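Local coordinates for putative endonuclease/exonuclease/phosphatase family protein (Bacteroides thetaiotaomicron, PDB 3MPR) that probably cleaves nucleic acids as a metal-dependent hydrolase of the DNase I-like superfamily, perhaps acting as an endonuclease and 3'-5' RNA exonuclease, at residues L157-M162 with K194-D199; T5-A10 with P172-G177; Q56-K61 with Y67-V72; I230-S235 with V285-D290. All coordinates share one frame; numbering follows the deposited sequence.

Contacts 2 and 4 lie in the buried core, their centres about 6 Å apart, and fill the space between the two main sheets: strands 5-13 and 283-289 are neighbours in one sheet, strands 173-178 and 228-232 in the other. Both rest mainly on aliphatic side chains. Contact 1 lies behind that second sheet, where helix 148-164 meets the approach to strand 198-199; Met-162 packs on Leu-175, and a probable backbone hydrogen bond joins Cys-198 to Val-232. Met-162 and Leu-197 are buried there, Val-196 exposed. Contact 3, on the opposite side of the chain's centre from contact 1, joins a helix to an outer strand, and there a salt bridge supplements the packing.

Contact 1 of 4, residues L157-M162 with K194-D199; sequences LVQEKM and KGVLCD. With ACY (acetic acid), chain F.
Met-162, modelled as selenomethionine, meets Leu-197 tip to tip, its end methyl CE resting between the two branches of the leucine, 3.7 Å from CD1. The selenium lies close behind, with SE of Met-162 3.9 Å from CD2 of Leu-197. An extended chain (chi2 -177°, chi3 163°) carries first the selenium and then the methyl away from the helix; two conformers were deposited for Met-162, so this detail belongs to the one described. A long unbranched side chain can span from helix to loop, and a branched leucine offers it two methyls. An alanine in place of Leu-197 would lack both and would probably leave the end of Met-162 with a gap to turn in. One turn back, the end of the Gln-159 side chain lies across the exposed Val-196. Lys-161 pairs with Glu-164 and also reaches an acetate, probably from the crystallisation liquor, through a hydrogen bond of 2.7 Å from NZ to OXT. Leu-175 and Phe-191 add to the apolar surroundings of Leu-197. The arrangement is that of a layered alpha/beta fold, here the DNase I-like sandwich, with helix 148-164 laid on the outer face of a sheet.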
loop_
_atom_site.group_PDB
_atom_site.type_symbol
_atom_site.label_atom_id
_atom_site.label_comp_id
_atom_site.label_asym_id
_atom_site.label_seq_id
_atom_site.Cartn_x
_atom_site.Cartn_y
_atom_site.Cartn_z
ATOM N N LEU A 157 -21.854 -19.184 -16.678
ATOM C CA LEU A 157 -20.930 -20.248 -17.068
ATOM C C LEU A 157 -19.808 -20.370 -16.038
ATOM O O LEU A 157 -19.399 -21.465 -15.658
ATOM C CB LEU A 157 -20.344 -19.960 -18.445
ATOM C CG LEU A 157 -19.109 -20.766 -18.862
ATOM C CD1 LEU A 157 -19.411 -22.263 -18.911
ATOM C CD2 LEU A 157 -18.586 -20.273 -20.215
ATOM N N VAL A 158 -19.309 -19.232 -15.573
ATOM C CA VAL A 158 -18.276 -19.276 -14.552
ATOM C C VAL A 158 -18.797 -19.954 -13.289
ATOM O O VAL A 158 -18.122 -20.803 -12.708
ATOM C CB VAL A 158 -17.679 -17.880 -14.272
ATOM C CG1 VAL A 158 -16.840 -17.911 -13.010
ATOM C CG2 VAL A 158 -16.841 -17.435 -15.464
ATOM N N GLN A 159 -20.014 -19.611 -12.881
ATOM C CA GLN A 159 -20.592 -20.240 -11.706
ATOM C C GLN A 159 -20.807 -21.757 -11.924
ATOM O O GLN A 159 -20.643 -22.544 -11.011
ATOM C CB GLN A 159 -21.878 -19.521 -11.303
ATOM C CG GLN A 159 -21.609 -18.095 -10.817
ATOM C CD GLN A 159 -22.854 -17.237 -10.753
ATOM O OE1 GLN A 159 -22.963 -16.224 -11.448
ATOM N NE2 GLN A 159 -23.791 -17.622 -9.900
ATOM N N GLU A 160 -21.149 -22.172 -13.135
ATOM C CA GLU A 160 -21.229 -23.614 -13.402
ATOM C C GLU A 160 -19.859 -24.296 -13.277
ATOM O O GLU A 160 -19.746 -25.376 -12.699
ATOM C CB GLU A 160 -21.863 -23.895 -14.756
ATOM C CG GLU A 160 -23.355 -23.558 -14.808
ATOM C CD GLU A 160 -24.187 -24.371 -13.811
ATOM O OE1 GLU A 160 -24.410 -25.579 -14.055
ATOM O OE2 GLU A 160 -24.616 -23.803 -12.781
ATOM N N LYS A 161 -18.815 -23.658 -13.803
ATOM C CA LYS A 161 -17.462 -24.196 -13.693
ATOM C C LYS A 161 -16.962 -24.235 -12.252
ATOM O O LYS A 161 -16.190 -25.116 -11.884
ATOM C CB LYS A 161 -16.475 -23.411 -14.587
ATOM C CG LYS A 161 -16.698 -23.637 -16.081
ATOM C CD LYS A 161 -16.298 -25.058 -16.517
ATOM C CE LYS A 161 -16.732 -25.327 -17.959
ATOM N NZ LYS A 161 -16.315 -26.675 -18.446
HETATM N N MSE A 162 -17.391 -23.280 -11.425
HETATM C CA MSE A 162 -17.001 -23.284 -10.020
HETATM C C MSE A 162 -17.460 -24.560 -9.342
HETATM O O MSE A 162 -16.752 -25.119 -8.510
HETATM C CB MSE A 162 -17.590 -22.083 -9.293
HETATM C CG MSE A 162 -16.945 -20.782 -9.695
HETATM SE SE MSE A 162 -17.701 -19.327 -8.662
HETATM C CE MSE A 162 -16.287 -18.008 -9.003
ATOM N N LYS A 194 -27.768 -13.833 -5.962
ATOM C CA LYS A 194 -28.229 -15.017 -5.228
ATOM C C LYS A 194 -27.269 -15.460 -4.119
ATOM O O LYS A 194 -27.430 -16.531 -3.537
ATOM C CB LYS A 194 -28.478 -16.195 -6.185
ATOM C CG LYS A 194 -29.423 -15.895 -7.337
ATOM C CD LYS A 194 -30.778 -15.401 -6.845
ATOM C CE LYS A 194 -31.703 -15.077 -8.015
ATOM N NZ LYS A 194 -32.972 -14.423 -7.576
ATOM N N GLY A 195 -26.259 -14.648 -3.829
ATOM C CA GLY A 195 -25.315 -14.981 -2.776
ATOM C C GLY A 195 -24.374 -16.151 -3.047
ATOM O O GLY A 195 -23.756 -16.672 -2.112
ATOM N N VAL A 196 -24.256 -16.566 -4.309
ATOM C CA VAL A 196 -23.271 -17.581 -4.691
ATOM C C VAL A 196 -21.858 -17.039 -4.486
ATOM O O VAL A 196 -20.969 -17.764 -4.031
ATOM C CB VAL A 196 -23.452 -18.050 -6.168
ATOM C CG1 VAL A 196 -22.332 -18.999 -6.591
ATOM C CG2 VAL A 196 -24.814 -18.730 -6.350
ATOM N N LEU A 197 -21.669 -15.762 -4.827
ATOM C CA LEU A 197 -20.402 -15.045 -4.613
ATOM C C LEU A 197 -20.683 -13.720 -3.925
ATOM O O LEU A 197 -21.794 -13.202 -4.011
ATOM C CB LEU A 197 -19.721 -14.731 -5.944
ATOM C CG LEU A 197 -19.161 -15.907 -6.752
ATOM C CD1 LEU A 197 -18.869 -15.502 -8.207
ATOM C CD2 LEU A 197 -17.914 -16.462 -6.076
ATOM N N CYS A 198 -19.655 -13.167 -3.283
ATOM C CA CYS A 198 -19.724 -11.862 -2.634
ATOM C C CYS A 198 -18.722 -10.910 -3.255
ATOM O O CYS A 198 -17.605 -11.308 -3.564
ATOM C CB CYS A 198 -19.390 -12.005 -1.146
ATOM S SG CYS A 198 -20.520 -13.157 -0.293
ATOM N N ASP A 199 -19.109 -9.647 -3.401
ATOM C CA ASP A 199 -18.179 -8.604 -3.825
ATOM C C ASP A 199 -17.315 -8.198 -2.627
ATOM O O ASP A 199 -17.846 -7.753 -1.613
ATOM C CB ASP A 199 -18.986 -7.391 -4.316
ATOM C CG ASP A 199 -18.114 -6.293 -4.865
ATOM O OD1 ASP A 199 -16.868 -6.412 -4.782
ATOM O OD2 ASP A 199 -18.677 -5.306 -5.392
HETATM C C ACY F . -16.327 -28.043 -21.325
HETATM O O ACY F . -15.970 -28.956 -20.524
HETATM O OXT ACY F . -16.886 -26.950 -21.020
HETATM C CH3 ACY F . -16.073 -28.271 -22.777
#

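Contact 2 of 4, residues T5-A10 with P172-G177; sequences TSLTVA and PAILTG
Ile-174 pushes the end of its longer branch toward two residues of strand 5-13, with CD1 4.1 Å from CG1 of Val-9. The same methyl lies 4.2 Å from CD1 of Leu-7. CG1 of Ile-174 stands anti to the carbonyl carbon (chi1 -61°) and the chain continues extended, which brings CD1 across both neighbours, each approached at a slant. These are modest van der Waals contacts, and aliphatic residues suit them because every group here is buried. Closer packing is found where the strands draw together: CG2 of Thr-176 sits 3.6 Å from the carbonyl O of Ala-10. The CB of Ala-10 points away, so its backbone faces the threonine. With OG1 between the backbone N and the carbonyl carbon (chi1 60°), Thr-176 turns its methyl to strand 5-13 and gives its hydroxyl to Asn-140, so one small residue serves both an apolar and a polar neighbour.

By contrast, Ser-6, in the same strand as Leu-7, is exposed and lies beside Val-288, as expected where alternate residues of a strand face opposite sides. The strand axes approach to 8.7 Å and run 30° apart, too distant for backbone pairing, so each strand bonds within its own sheet. Two sheets packed face to face through alternating aliphatic residues form the central beta sandwich of the DNase I-like fold.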
loop_
_atom_site.group_PDB
_atom_site.type_symbol
_atom_site.label_atom_id
_atom_site.label_comp_id
_atom_site.label_asym_id
_atom_site.label_seq_id
_atom_site.Cartn_x
_atom_site.Cartn_y
_atom_site.Cartn_z
ATOM N N THR A 5 -6.466 -20.024 7.362
ATOM C CA THR A 5 -5.539 -19.622 6.316
ATOM C C THR A 5 -5.748 -18.151 6.003
ATOM O O THR A 5 -6.881 -17.705 5.863
ATOM C CB THR A 5 -5.751 -20.462 5.046
ATOM O OG1 THR A 5 -5.510 -21.841 5.350
ATOM C CG2 THR A 5 -4.803 -20.016 3.935
ATOM N N SER A 6 -4.657 -17.395 5.930
ATOM C CA SER A 6 -4.730 -16.005 5.464
ATOM C C SER A 6 -4.124 -15.865 4.076
ATOM O O SER A 6 -3.036 -16.385 3.814
ATOM C CB SER A 6 -4.010 -15.068 6.442
ATOM O OG SER A 6 -4.720 -15.025 7.649
ATOM N N LEU A 7 -4.836 -15.177 3.185
ATOM C CA LEU A 7 -4.381 -14.978 1.812
ATOM C C LEU A 7 -4.460 -13.505 1.412
ATOM O O LEU A 7 -5.445 -12.837 1.702
ATOM C CB LEU A 7 -5.296 -15.746 0.848
ATOM C CG LEU A 7 -5.320 -17.262 0.885
ATOM C CD1 LEU A 7 -6.385 -17.773 -0.068
ATOM C CD2 LEU A 7 -3.952 -17.817 0.522
ATOM N N THR A 8 -3.455 -13.017 0.693
ATOM C CA THR A 8 -3.583 -11.715 0.052
ATOM C C THR A 8 -3.705 -11.935 -1.444
ATOM O O THR A 8 -2.808 -12.507 -2.057
ATOM C CB THR A 8 -2.367 -10.835 0.324
ATOM O OG1 THR A 8 -2.313 -10.558 1.721
ATOM C CG2 THR A 8 -2.477 -9.520 -0.444
ATOM N N VAL A 9 -4.813 -11.493 -2.023
ATOM C CA VAL A 9 -5.036 -11.691 -3.449
ATOM C C VAL A 9 -5.227 -10.338 -4.117
ATOM O O VAL A 9 -5.453 -9.337 -3.437
ATOM C CB VAL A 9 -6.245 -12.605 -3.723
ATOM C CG1 VAL A 9 -6.071 -13.954 -3.001
ATOM C CG2 VAL A 9 -7.557 -11.930 -3.296
ATOM N N ALA A 10 -5.082 -10.312 -5.437
ATOM C CA ALA A 10 -5.245 -9.087 -6.212
ATOM C C ALA A 10 -5.769 -9.384 -7.609
ATOM O O ALA A 10 -5.680 -10.514 -8.105
ATOM C CB ALA A 10 -3.931 -8.331 -6.300
ATOM N N PRO A 172 -14.071 -23.724 -2.083
ATOM C CA PRO A 172 -14.297 -22.273 -2.087
ATOM C C PRO A 172 -13.609 -21.666 -3.294
ATOM O O PRO A 172 -12.595 -22.198 -3.737
ATOM C CB PRO A 172 -13.594 -21.791 -0.808
ATOM C CG PRO A 172 -13.319 -23.022 -0.008
ATOM C CD PRO A 172 -13.190 -24.146 -0.979
ATOM N N ALA A 173 -14.149 -20.571 -3.816
ATOM C CA ALA A 173 -13.603 -19.966 -5.017
ATOM C C ALA A 173 -13.336 -18.480 -4.842
ATOM O O ALA A 173 -14.004 -17.795 -4.065
ATOM C CB ALA A 173 -14.550 -20.191 -6.203
ATOM N N ILE A 174 -12.341 -18.008 -5.580
ATOM C CA ILE A 174 -12.013 -16.605 -5.690
ATOM C C ILE A 174 -12.031 -16.319 -7.178
ATOM O O ILE A 174 -11.447 -17.071 -7.950
ATOM C CB ILE A 174 -10.601 -16.338 -5.157
ATOM C CG1 ILE A 174 -10.530 -16.721 -3.672
ATOM C CG2 ILE A 174 -10.191 -14.875 -5.441
ATOM C CD1 ILE A 174 -9.109 -16.692 -3.072
ATOM N N LEU A 175 -12.703 -15.242 -7.572
ATOM C CA LEU A 175 -12.814 -14.832 -8.982
ATOM C C LEU A 175 -12.350 -13.390 -9.154
ATOM O O LEU A 175 -12.929 -12.487 -8.544
ATOM C CB LEU A 175 -14.277 -14.948 -9.448
ATOM C CG LEU A 175 -14.658 -14.272 -10.777
ATOM C CD1 LEU A 175 -13.950 -14.914 -11.951
ATOM C CD2 LEU A 175 -16.185 -14.295 -10.983
ATOM N N THR A 176 -11.295 -13.177 -9.954
ATOM C CA THR A 176 -10.790 -11.830 -10.243
ATOM C C THR A 176 -11.006 -11.523 -11.710
ATOM O O THR A 176 -11.304 -12.416 -12.496
ATOM C CB THR A 176 -9.262 -11.718 -9.978
ATOM O OG1 THR A 176 -8.551 -12.641 -10.818
ATOM C CG2 THR A 176 -8.935 -12.026 -8.519
ATOM N N GLY A 177 -10.836 -10.269 -12.107
ATOM C CA GLY A 177 -10.885 -9.984 -13.527
ATOM C C GLY A 177 -11.177 -8.544 -13.851
ATOM O O GLY A 177 -11.448 -7.739 -12.962
#

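Contact 3 of 4, residues Q56-K61 with Y67-V72; sequences QLKDMK and YDYIGV
Tyr-69 lays one face of its ring against Leu-57, whose CB stands 4.1 Å from the ring centroid and 20° off the ring normal, a CH-pi contact displaced toward the hydroxyl end. Farther along the leucine, CD1 comes 3.9 Å from CE2 of Tyr-69. The ring reaches the helix because its CG sits in the crowded position between the backbone N and the carbonyl carbon (chi1 64°). A tyrosine suits this place: its flat face covers the buried leucine, while its hydroxyl lies near the aliphatic CG of the exposed Lys-58.

Lys-61 crosses Tyr-69 at about a right angle. CD of the lysine is 4.0 Å from CE1 of Tyr-69, and the extended chain also passes the carbonyl of Tyr-67. Its ammonium then forms a salt bridge of 3.0 Å from NZ to OD1 of Asp-68, arriving 56° out of the carboxylate plane. From the opposite face, on the anti side, the backbone N of Tyr-69 donates to the same OD1 at 2.8 Å. Two donors thus grip one oxygen, which would fix the carboxylate's rotation. An alanine at Asp-68 would probably leave the Lys-61 ammonium without its mate and the Tyr-69 N-H without this acceptor.

Helix 54-63 follows Glu-51, which binds magnesium in a structure of this protein but not in this chain, its side chain about 9 Å from that of Leu-57. The ring-leucine contact keeps water from the inner side, while the Lys-61 and Asp-68 charges suit the partly exposed side, at the outermost strand of the sheet in this chain.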
loop_
_atom_site.group_PDB
_atom_site.type_symbol
_atom_site.label_atom_id
_atom_site.label_comp_id
_atom_site.label_asym_id
_atom_site.label_seq_id
_atom_site.Cartn_x
_atom_site.Cartn_y
_atom_site.Cartn_z
ATOM N N GLN A 56 5.041 -10.144 -22.343
ATOM C CA GLN A 56 4.815 -9.408 -21.102
ATOM C C GLN A 56 4.793 -10.333 -19.880
ATOM O O GLN A 56 5.253 -9.962 -18.797
ATOM C CB GLN A 56 3.489 -8.659 -21.187
ATOM C CG GLN A 56 3.453 -7.566 -22.238
ATOM C CD GLN A 56 2.123 -6.871 -22.253
ATOM O OE1 GLN A 56 1.851 -6.011 -21.411
ATOM N NE2 GLN A 56 1.270 -7.253 -23.186
ATOM N N LEU A 57 4.232 -11.530 -20.042
ATOM C CA LEU A 57 4.221 -12.503 -18.949
ATOM C C LEU A 57 5.643 -12.906 -18.588
ATOM O O LEU A 57 5.981 -13.043 -17.410
ATOM C CB LEU A 57 3.388 -13.733 -19.329
ATOM C CG LEU A 57 1.890 -13.473 -19.545
ATOM C CD1 LEU A 57 1.216 -14.745 -20.027
ATOM C CD2 LEU A 57 1.234 -12.975 -18.242
ATOM N N LYS A 58 6.485 -13.099 -19.607
ATOM C CA LYS A 58 7.873 -13.497 -19.366
ATOM C C LYS A 58 8.654 -12.391 -18.653
ATOM O O LYS A 58 9.464 -12.657 -17.771
ATOM C CB LYS A 58 8.549 -13.886 -20.688
ATOM C CG LYS A 58 8.109 -15.267 -21.158
ATOM C CD LYS A 58 8.646 -15.591 -22.536
ATOM C CE LYS A 58 8.186 -16.975 -22.987
ATOM N NZ LYS A 58 8.631 -17.206 -24.396
ATOM N N ASP A 59 8.400 -11.150 -19.045
ATOM C CA ASP A 59 8.993 -9.995 -18.375
ATOM C C ASP A 59 8.590 -9.960 -16.909
ATOM O O ASP A 59 9.411 -9.699 -16.023
ATOM C CB ASP A 59 8.513 -8.690 -19.013
ATOM C CG ASP A 59 8.955 -8.539 -20.449
ATOM O OD1 ASP A 59 9.900 -9.246 -20.854
ATOM O OD2 ASP A 59 8.352 -7.704 -21.162
HETATM N N MSE A 60 7.312 -10.196 -16.650
HETATM C CA MSE A 60 6.820 -10.108 -15.276
HETATM C C MSE A 60 7.426 -11.205 -14.423
HETATM O O MSE A 60 7.878 -10.951 -13.313
HETATM C CB MSE A 60 5.285 -10.153 -15.225
HETATM C CG MSE A 60 4.617 -8.884 -15.742
HETATM SE SE MSE A 60 4.999 -7.335 -14.571
HETATM C CE MSE A 60 4.454 -8.128 -12.887
ATOM N N LYS A 61 7.456 -12.430 -14.936
ATOM C CA LYS A 61 8.074 -13.510 -14.178
ATOM C C LYS A 61 9.558 -13.204 -13.910
ATOM O O LYS A 61 10.055 -13.413 -12.807
ATOM C CB LYS A 61 7.895 -14.854 -14.895
ATOM C CG LYS A 61 8.502 -16.031 -14.157
ATOM C CD LYS A 61 8.104 -17.356 -14.806
ATOM C CE LYS A 61 8.728 -18.527 -14.074
ATOM N NZ LYS A 61 8.442 -19.805 -14.798
ATOM N N TYR A 67 7.780 -16.180 -8.206
ATOM C CA TYR A 67 6.437 -16.316 -8.772
ATOM C C TYR A 67 6.442 -17.188 -10.022
ATOM O O TYR A 67 7.406 -17.177 -10.782
ATOM C CB TYR A 67 5.864 -14.944 -9.145
ATOM C CG TYR A 67 5.409 -14.109 -7.962
ATOM C CD1 TYR A 67 4.061 -14.046 -7.600
ATOM C CD2 TYR A 67 6.323 -13.361 -7.220
ATOM C CE1 TYR A 67 3.648 -13.272 -6.497
ATOM C CE2 TYR A 67 5.921 -12.585 -6.138
ATOM C CZ TYR A 67 4.581 -12.548 -5.780
ATOM O OH TYR A 67 4.197 -11.776 -4.698
ATOM N N ASP A 68 5.368 -17.944 -10.234
ATOM C CA ASP A 68 5.130 -18.514 -11.558
ATOM C C ASP A 68 3.773 -18.030 -12.043
ATOM O O ASP A 68 3.055 -17.356 -11.303
ATOM C CB ASP A 68 5.152 -20.036 -11.510
ATOM C CG ASP A 68 5.690 -20.655 -12.802
ATOM O OD1 ASP A 68 5.550 -20.043 -13.898
ATOM O OD2 ASP A 68 6.257 -21.762 -12.714
ATOM N N TYR A 69 3.411 -18.368 -13.273
ATOM C CA TYR A 69 2.068 -18.057 -13.750
ATOM C C TYR A 69 1.454 -19.241 -14.487
ATOM O O TYR A 69 2.163 -20.135 -14.948
ATOM C CB TYR A 69 2.075 -16.808 -14.645
ATOM C CG TYR A 69 2.876 -16.973 -15.931
ATOM C CD1 TYR A 69 4.201 -16.555 -16.007
ATOM C CD2 TYR A 69 2.308 -17.560 -17.056
ATOM C CE1 TYR A 69 4.935 -16.710 -17.182
ATOM C CE2 TYR A 69 3.031 -17.720 -18.231
ATOM C CZ TYR A 69 4.341 -17.294 -18.284
ATOM O OH TYR A 69 5.060 -17.451 -19.444
ATOM N N ILE A 70 0.132 -19.233 -14.592
ATOM C CA ILE A 70 -0.586 -20.205 -15.402
ATOM C C ILE A 70 -1.567 -19.438 -16.265
ATOM O O ILE A 70 -1.911 -18.300 -15.948
ATOM C CB ILE A 70 -1.353 -21.204 -14.540
ATOM C CG1 ILE A 70 -2.273 -20.470 -13.563
ATOM C CG2 ILE A 70 -0.384 -22.108 -13.763
ATOM C CD1 ILE A 70 -3.114 -21.405 -12.713
ATOM N N GLY A 71 -2.003 -20.050 -17.364
ATOM C CA GLY A 71 -3.003 -19.435 -18.219
ATOM C C GLY A 71 -2.509 -19.333 -19.648
ATOM O O GLY A 71 -1.376 -18.915 -19.877
ATOM N N VAL A 72 -3.355 -19.702 -20.606
ATOM C CA VAL A 72 -2.949 -19.721 -22.012
ATOM C C VAL A 72 -3.479 -18.535 -22.808
ATOM O O VAL A 72 -4.352 -17.805 -22.349
ATOM C CB VAL A 72 -3.385 -21.023 -22.713
ATOM C CG1 VAL A 72 -2.892 -22.241 -21.939
ATOM C CG2 VAL A 72 -4.901 -21.050 -22.879
#

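Contact 4 of 4, residues I230-S235 with V285-D290; sequences IFVSPS and VELVFD
Ile-230 lies alongside Val-285, the two side chains running in opposite directions, with CD1 of the isoleucine 3.7 Å from CG2 of the valine. Two residues further along both strands, Val-232 and Leu-287 are set likewise: CG1 of Val-232 nears both leucine branches, at 4.0 Å from CD1 of Leu-287. Beta-branched and leucine side chains are compact, apolar fillers for such a buried interface, with Val-238 packing on Val-232, Val-285 and Leu-287. At the end of the contact the chemistry changes. The hydroxyl OG of Ser-235 lies in the plane of the Phe-289 ring, at its edge, 3.5 Å from CE2. There it faces the ring's slightly positive C-H rim, a milder neighbour for an oxygen than the electron-rich face. With CG anti to the backbone N (chi1 -169°), the ring swings toward the serine; it also stacks on Phe-134 and meets Phe-236 edge-to-face. The end-to-end directions of the touching parts differ by 17°, yet their backbones pair elsewhere: Phe-231 with Leu-175 in one sheet, Val-285 with Val-9 in the other. This is face-to-face packing of neighbouring layers, closed by an aromatic cluster, in the two-sheet core of the DNase I-like fold.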
loop_
_atom_site.group_PDB
_atom_site.type_symbol
_atom_site.label_atom_id
_atom_site.label_comp_id
_atom_site.label_asym_id
_atom_site.label_seq_id
_atom_site.Cartn_x
_atom_site.Cartn_y
_atom_site.Cartn_z
ATOM N N ILE A 230 -13.006 -8.439 -7.236
ATOM C CA ILE A 230 -12.644 -9.733 -6.677
ATOM C C ILE A 230 -13.881 -10.283 -5.978
ATOM O O ILE A 230 -14.326 -9.732 -4.978
ATOM C CB ILE A 230 -11.458 -9.619 -5.706
ATOM C CG1 ILE A 230 -10.230 -9.065 -6.459
ATOM C CG2 ILE A 230 -11.137 -10.974 -5.085
ATOM C CD1 ILE A 230 -8.947 -8.985 -5.610
ATOM N N PHE A 231 -14.455 -11.346 -6.541
ATOM C CA PHE A 231 -15.628 -11.996 -5.970
ATOM C C PHE A 231 -15.148 -13.241 -5.244
ATOM O O PHE A 231 -14.222 -13.917 -5.717
ATOM C CB PHE A 231 -16.593 -12.423 -7.080
ATOM C CG PHE A 231 -17.198 -11.274 -7.855
ATOM C CD1 PHE A 231 -18.183 -10.478 -7.286
ATOM C CD2 PHE A 231 -16.808 -11.017 -9.160
ATOM C CE1 PHE A 231 -18.761 -9.438 -8.000
ATOM C CE2 PHE A 231 -17.378 -9.982 -9.880
ATOM C CZ PHE A 231 -18.365 -9.195 -9.302
ATOM N N VAL A 232 -15.765 -13.560 -4.109
ATOM C CA VAL A 232 -15.350 -14.732 -3.348
ATOM C C VAL A 232 -16.545 -15.516 -2.835
ATOM O O VAL A 232 -17.620 -14.963 -2.640
ATOM C CB VAL A 232 -14.454 -14.357 -2.135
ATOM C CG1 VAL A 232 -13.188 -13.647 -2.593
ATOM C CG2 VAL A 232 -15.216 -13.495 -1.139
ATOM N N SER A 233 -16.354 -16.804 -2.595
ATOM C CA SER A 233 -17.412 -17.583 -1.953
ATOM C C SER A 233 -17.714 -16.978 -0.579
ATOM O O SER A 233 -16.833 -16.434 0.072
ATOM C CB SER A 233 -16.986 -19.053 -1.816
ATOM O OG SER A 233 -16.667 -19.634 -3.072
ATOM N N PRO A 234 -18.976 -17.066 -0.127
ATOM C CA PRO A 234 -19.316 -16.446 1.161
ATOM C C PRO A 234 -18.603 -17.122 2.331
ATOM O O PRO A 234 -18.587 -16.570 3.428
ATOM C CB PRO A 234 -20.834 -16.655 1.278
ATOM C CG PRO A 234 -21.296 -17.080 -0.087
ATOM C CD PRO A 234 -20.128 -17.703 -0.779
ATOM N N SER A 235 -18.006 -18.288 2.100
ATOM C CA SER A 235 -17.262 -18.980 3.152
ATOM C C SER A 235 -15.954 -18.271 3.516
ATOM O O SER A 235 -15.408 -18.482 4.608
ATOM C CB SER A 235 -17.001 -20.438 2.761
ATOM O OG SER A 235 -16.364 -20.513 1.501
ATOM N N VAL A 285 -7.077 -7.558 -1.980
ATOM C CA VAL A 285 -8.015 -8.041 -0.960
ATOM C C VAL A 285 -7.343 -9.053 -0.028
ATOM O O VAL A 285 -6.617 -9.939 -0.481
ATOM C CB VAL A 285 -9.266 -8.673 -1.610
ATOM C CG1 VAL A 285 -10.122 -9.415 -0.549
ATOM C CG2 VAL A 285 -10.090 -7.586 -2.337
ATOM N N GLU A 286 -7.565 -8.894 1.272
ATOM C CA GLU A 286 -6.987 -9.781 2.262
ATOM C C GLU A 286 -8.109 -10.653 2.793
ATOM O O GLU A 286 -9.142 -10.149 3.231
ATOM C CB GLU A 286 -6.300 -8.983 3.379
ATOM C CG GLU A 286 -5.016 -8.283 2.882
ATOM C CD GLU A 286 -4.722 -6.979 3.614
ATOM O OE1 GLU A 286 -3.932 -7.003 4.573
ATOM O OE2 GLU A 286 -5.272 -5.930 3.220
ATOM N N LEU A 287 -7.906 -11.964 2.710
ATOM C CA LEU A 287 -8.948 -12.921 3.050
ATOM C C LEU A 287 -8.503 -13.812 4.194
ATOM O O LEU A 287 -7.308 -14.018 4.396
ATOM C CB LEU A 287 -9.234 -13.824 1.840
ATOM C CG LEU A 287 -9.713 -13.132 0.570
ATOM C CD1 LEU A 287 -9.749 -14.133 -0.571
ATOM C CD2 LEU A 287 -11.085 -12.495 0.786
ATOM N N VAL A 288 -9.470 -14.355 4.929
ATOM C CA VAL A 288 -9.177 -15.420 5.870
ATOM C C VAL A 288 -10.176 -16.542 5.664
ATOM O O VAL A 288 -11.366 -16.294 5.414
ATOM C CB VAL A 288 -9.261 -14.961 7.343
ATOM C CG1 VAL A 288 -9.012 -16.151 8.269
ATOM C CG2 VAL A 288 -8.254 -13.861 7.621
ATOM N N PHE A 289 -9.694 -17.777 5.765
ATOM C CA PHE A 289 -10.575 -18.937 5.685
ATOM C C PHE A 289 -10.383 -19.833 6.915
ATOM O O PHE A 289 -9.276 -20.288 7.203
ATOM C CB PHE A 289 -10.314 -19.733 4.404
ATOM C CG PHE A 289 -11.358 -20.787 4.129
ATOM C CD1 PHE A 289 -11.248 -22.056 4.674
ATOM C CD2 PHE A 289 -12.455 -20.495 3.338
ATOM C CE1 PHE A 289 -12.208 -23.025 4.419
ATOM C CE2 PHE A 289 -13.416 -21.458 3.073
ATOM C CZ PHE A 289 -13.295 -22.723 3.625
ATOM N N ASP A 290 -11.473 -20.067 7.636
ATOM C CA ASP A 290 -11.473 -20.921 8.823
ATOM C C ASP A 290 -11.918 -22.317 8.380
ATOM O O ASP A 290 -13.080 -22.524 8.060
ATOM C CB ASP A 290 -12.473 -20.320 9.819
ATOM C CG ASP A 290 -12.534 -21.057 11.152
ATOM O OD1 ASP A 290 -12.228 -22.252 11.219
ATOM O OD2 ASP A 290 -12.916 -20.417 12.148
#